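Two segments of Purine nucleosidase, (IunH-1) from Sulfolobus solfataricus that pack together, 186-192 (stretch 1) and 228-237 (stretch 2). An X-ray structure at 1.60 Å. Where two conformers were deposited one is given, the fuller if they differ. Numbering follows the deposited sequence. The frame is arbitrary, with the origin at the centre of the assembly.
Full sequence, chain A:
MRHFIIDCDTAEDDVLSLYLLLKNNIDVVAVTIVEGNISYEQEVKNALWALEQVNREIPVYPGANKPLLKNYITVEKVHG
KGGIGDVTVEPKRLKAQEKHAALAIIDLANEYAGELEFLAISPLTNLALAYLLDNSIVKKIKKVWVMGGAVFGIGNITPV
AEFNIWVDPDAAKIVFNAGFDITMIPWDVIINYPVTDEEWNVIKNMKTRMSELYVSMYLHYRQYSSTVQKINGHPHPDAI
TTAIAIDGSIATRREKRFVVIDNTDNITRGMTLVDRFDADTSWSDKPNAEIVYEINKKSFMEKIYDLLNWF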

# COMPACT_ATOMS: atom_id res chain seq x y z
N PRO A 186 -8.28 -11.73 -21.93
CA PRO A 186 -7.77 -10.38 -21.59
C PRO A 186 -7.94 -9.32 -22.68
O PRO A 186 -7.92 -9.64 -23.88
CB PRO A 186 -6.26 -10.62 -21.34
CG PRO A 186 -6.07 -12.09 -21.39
CD PRO A 186 -7.17 -12.67 -22.15
N TRP A 187 -8.06 -8.07 -22.25
CA TRP A 187 -8.10 -6.94 -23.15
C TRP A 187 -6.91 -6.90 -24.11
O TRP A 187 -7.08 -6.62 -25.31
CB TRP A 187 -8.10 -5.65 -22.34
CG TRP A 187 -8.01 -4.38 -23.18
CD1 TRP A 187 -6.92 -3.58 -23.37
CD2 TRP A 187 -9.07 -3.82 -23.95
NE1 TRP A 187 -7.23 -2.54 -24.23
CE2 TRP A 187 -8.55 -2.66 -24.58
CE3 TRP A 187 -10.41 -4.15 -24.14
CZ2 TRP A 187 -9.34 -1.84 -25.41
CZ3 TRP A 187 -11.18 -3.33 -24.97
CH2 TRP A 187 -10.64 -2.20 -25.58
N ASP A 188 -5.70 -7.13 -23.59
CA ASP A 188 -4.50 -6.98 -24.41
C ASP A 188 -4.19 -8.19 -25.29
O ASP A 188 -3.15 -8.22 -25.97
CB ASP A 188 -3.30 -6.47 -23.61
CG ASP A 188 -3.03 -7.24 -22.33
OD1 ASP A 188 -3.67 -8.30 -22.08
OD2 ASP A 188 -2.13 -6.75 -21.57
N VAL A 189 -5.12 -9.15 -25.30
CA VAL A 189 -5.19 -10.18 -26.32
C VAL A 189 -6.22 -9.78 -27.39
O VAL A 189 -5.92 -9.79 -28.58
CB VAL A 189 -5.52 -11.55 -25.67
CG1 VAL A 189 -5.92 -12.59 -26.73
CG2 VAL A 189 -4.34 -12.01 -24.82
N ILE A 190 -7.43 -9.41 -26.97
CA ILE A 190 -8.49 -9.15 -27.95
C ILE A 190 -8.18 -7.94 -28.85
O ILE A 190 -8.64 -7.93 -29.99
CB ILE A 190 -9.91 -9.04 -27.33
CG1 ILE A 190 -10.04 -7.82 -26.45
CG2 ILE A 190 -10.27 -10.31 -26.57
CD1 ILE A 190 -10.61 -6.61 -27.23
N ILE A 191 -7.37 -6.97 -28.38
CA ILE A 191 -7.03 -5.81 -29.22
C ILE A 191 -6.16 -6.15 -30.42
O ILE A 191 -6.00 -5.34 -31.32
CB ILE A 191 -6.37 -4.62 -28.44
CG1 ILE A 191 -5.05 -5.03 -27.79
CG2 ILE A 191 -7.38 -4.04 -27.43
CD1 ILE A 191 -4.37 -3.90 -26.98
N ASN A 192 -5.61 -7.37 -30.46
CA ASN A 192 -4.88 -7.85 -31.65
C ASN A 192 -5.79 -8.25 -32.82
O ASN A 192 -5.30 -8.55 -33.91
CB ASN A 192 -4.00 -9.05 -31.27
CG ASN A 192 -2.94 -8.71 -30.24
OD1 ASN A 192 -2.45 -7.58 -30.18
ND2 ASN A 192 -2.56 -9.71 -29.44
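Stretch 2 228-237: VQKINGHPHP

The contact between the two segments is apolar at its centre, where Ile190 and Trp187 of the short helix meet two prolines of stretch 2. Ile190 points its CA-to-CB bond toward stretch 2, and with chi1 in the p well and chi2 between wells, at 93°, its CD1 lies 3.6 Å from CB of Pro235 and 3.7 Å from CB of Pro237. One methyl group thus touches both proline rings. Trp187, one turn earlier, leaves the backbone sideways, but its t rotamer brings the six-membered part of the indole up to stretch 2: CH2 of Trp187 is 3.8 Å from CG of Pro235, and CZ3 of Trp187 is 4.1 Å from CG of Pro237, which sits at the ring edge, near the indole plane.

Farther along the contact, Ile231 packs its CD1 4.0 Å from CG2 of Ile191 and 4.1 Å from CZ2 of Trp187. A single methyl, CD1 of Ile231, therefore touches both the indole and Ile191.

The backbones differ in character. In stretch 1, Pro186 occupies the N-cap position, and its carbonyl O accepts hydrogen bonds from N of Val189 (3.2 Å) and from N of Ile190 (3.1 Å); N of Ile191 continues the turn to O of Trp187 at 3.1 Å. Stretch 2 has no regular helix or strand over most of its length. Lys230, with positive phi, leaves the preceding helix, and the chain then runs extended at Ile231 and again through His234 and Pro235 until His236 takes the N-cap position before the next helix, which Pro237 begins. Gly233 between them has phi/psi of 123/-132, where a CB would be jammed against the carbonyl O of Asn232. The closest CA pairs, Ile191 with Pro235 and Ile190 with Pro237, both have their CA atoms 5.8 Å apart, so stretch 2 advances as stretch 1 goes back and the two run in opposing directions here.

Toward the polar edge, the CA-to-CB bond of Gln229 points toward stretch 1, yet its OE1 comes no nearer than 4.4 Å to CZ2 of Trp187, a contact without a hydrogen bond. No direct hydrogen bond joins the stretches. Instead, a water donates to O of Ile190 at 2.8 Å from its oxygen and accepts from N of His236 at 2.9 Å, tying the two backbones together beside the proline contacts. The CA-to-CB bond of His236 points away from stretch 1, and its ND1 and NE2 make their hydrogen bonds elsewhere in the structure.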

# COMPACT_ATOMS: atom_id res chain seq x y z
N VAL A 228 -8.34 7.32 -29.79
CA VAL A 228 -7.74 7.40 -28.45
C VAL A 228 -6.85 6.21 -28.17
O VAL A 228 -5.67 6.37 -27.82
CB VAL A 228 -8.84 7.49 -27.36
CG1 VAL A 228 -8.23 7.49 -25.96
CG2 VAL A 228 -9.66 8.74 -27.58
N GLN A 229 -7.42 5.02 -28.33
CA GLN A 229 -6.73 3.78 -28.02
C GLN A 229 -5.79 3.35 -29.15
O GLN A 229 -4.96 2.45 -28.99
CB GLN A 229 -7.77 2.69 -27.72
CG GLN A 229 -8.78 3.06 -26.60
CD GLN A 229 -8.18 2.81 -25.24
OE1 GLN A 229 -7.26 2.01 -25.10
NE2 GLN A 229 -8.68 3.51 -24.23
N LYS A 230 -5.92 4.02 -30.30
CA LYS A 230 -5.06 3.79 -31.46
C LYS A 230 -5.24 2.36 -32.01
O LYS A 230 -4.30 1.78 -32.57
CB LYS A 230 -3.59 4.10 -31.12
CG LYS A 230 -3.34 5.53 -30.58
CD LYS A 230 -1.96 5.69 -29.91
CE LYS A 230 -1.83 7.06 -29.20
NZ LYS A 230 -0.65 7.18 -28.27
N ILE A 231 -6.44 1.81 -31.85
CA ILE A 231 -6.78 0.51 -32.39
C ILE A 231 -7.13 0.71 -33.86
O ILE A 231 -7.74 1.73 -34.22
CB ILE A 231 -7.98 -0.12 -31.64
CG1 ILE A 231 -7.55 -0.52 -30.22
CG2 ILE A 231 -8.56 -1.32 -32.42
CD1 ILE A 231 -8.72 -0.71 -29.27
N ASN A 232 -6.73 -0.24 -34.70
CA ASN A 232 -7.02 -0.15 -36.13
C ASN A 232 -8.43 -0.71 -36.44
O ASN A 232 -8.60 -1.79 -37.01
CB ASN A 232 -5.91 -0.81 -36.96
CG ASN A 232 -4.61 0.01 -36.94
OD1 ASN A 232 -4.62 1.24 -36.97
ND2 ASN A 232 -3.48 -0.69 -36.91
N GLY A 233 -9.43 0.07 -36.04
CA GLY A 233 -10.84 -0.27 -36.19
C GLY A 233 -11.50 -0.23 -34.82
O GLY A 233 -11.36 0.75 -34.07
N HIS A 234 -12.26 -1.27 -34.49
CA HIS A 234 -12.83 -1.39 -33.16
C HIS A 234 -12.67 -2.83 -32.67
O HIS A 234 -12.60 -3.77 -33.47
CB HIS A 234 -14.30 -0.95 -33.08
CG HIS A 234 -15.26 -1.83 -33.80
ND1 HIS A 234 -15.71 -1.57 -35.08
CD2 HIS A 234 -15.93 -2.94 -33.38
CE1 HIS A 234 -16.58 -2.50 -35.43
NE2 HIS A 234 -16.72 -3.35 -34.43
N PRO A 235 -12.58 -2.99 -31.35
CA PRO A 235 -12.44 -4.33 -30.80
C PRO A 235 -13.78 -4.96 -30.40
O PRO A 235 -14.79 -4.26 -30.31
CB PRO A 235 -11.58 -4.07 -29.57
CG PRO A 235 -12.07 -2.77 -29.07
CD PRO A 235 -12.41 -1.96 -30.30
N HIS A 236 -13.75 -6.27 -30.14
CA HIS A 236 -14.92 -7.05 -29.71
C HIS A 236 -14.57 -7.84 -28.43
O HIS A 236 -14.54 -9.08 -28.44
CB HIS A 236 -15.34 -8.02 -30.83
CG HIS A 236 -16.32 -7.45 -31.81
ND1 HIS A 236 -17.54 -6.93 -31.43
CD2 HIS A 236 -16.30 -7.41 -33.17
CE1 HIS A 236 -18.22 -6.56 -32.51
NE2 HIS A 236 -17.49 -6.84 -33.58
N PRO A 237 -14.30 -7.14 -27.32
CA PRO A 237 -13.88 -7.85 -26.12
C PRO A 237 -14.89 -8.88 -25.64
O PRO A 237 -14.53 -10.05 -25.35
CB PRO A 237 -13.68 -6.72 -25.08
CG PRO A 237 -14.51 -5.59 -25.58
CD PRO A 237 -14.46 -5.69 -27.09
O HOH W 1 -11.21 -7.36 -31.06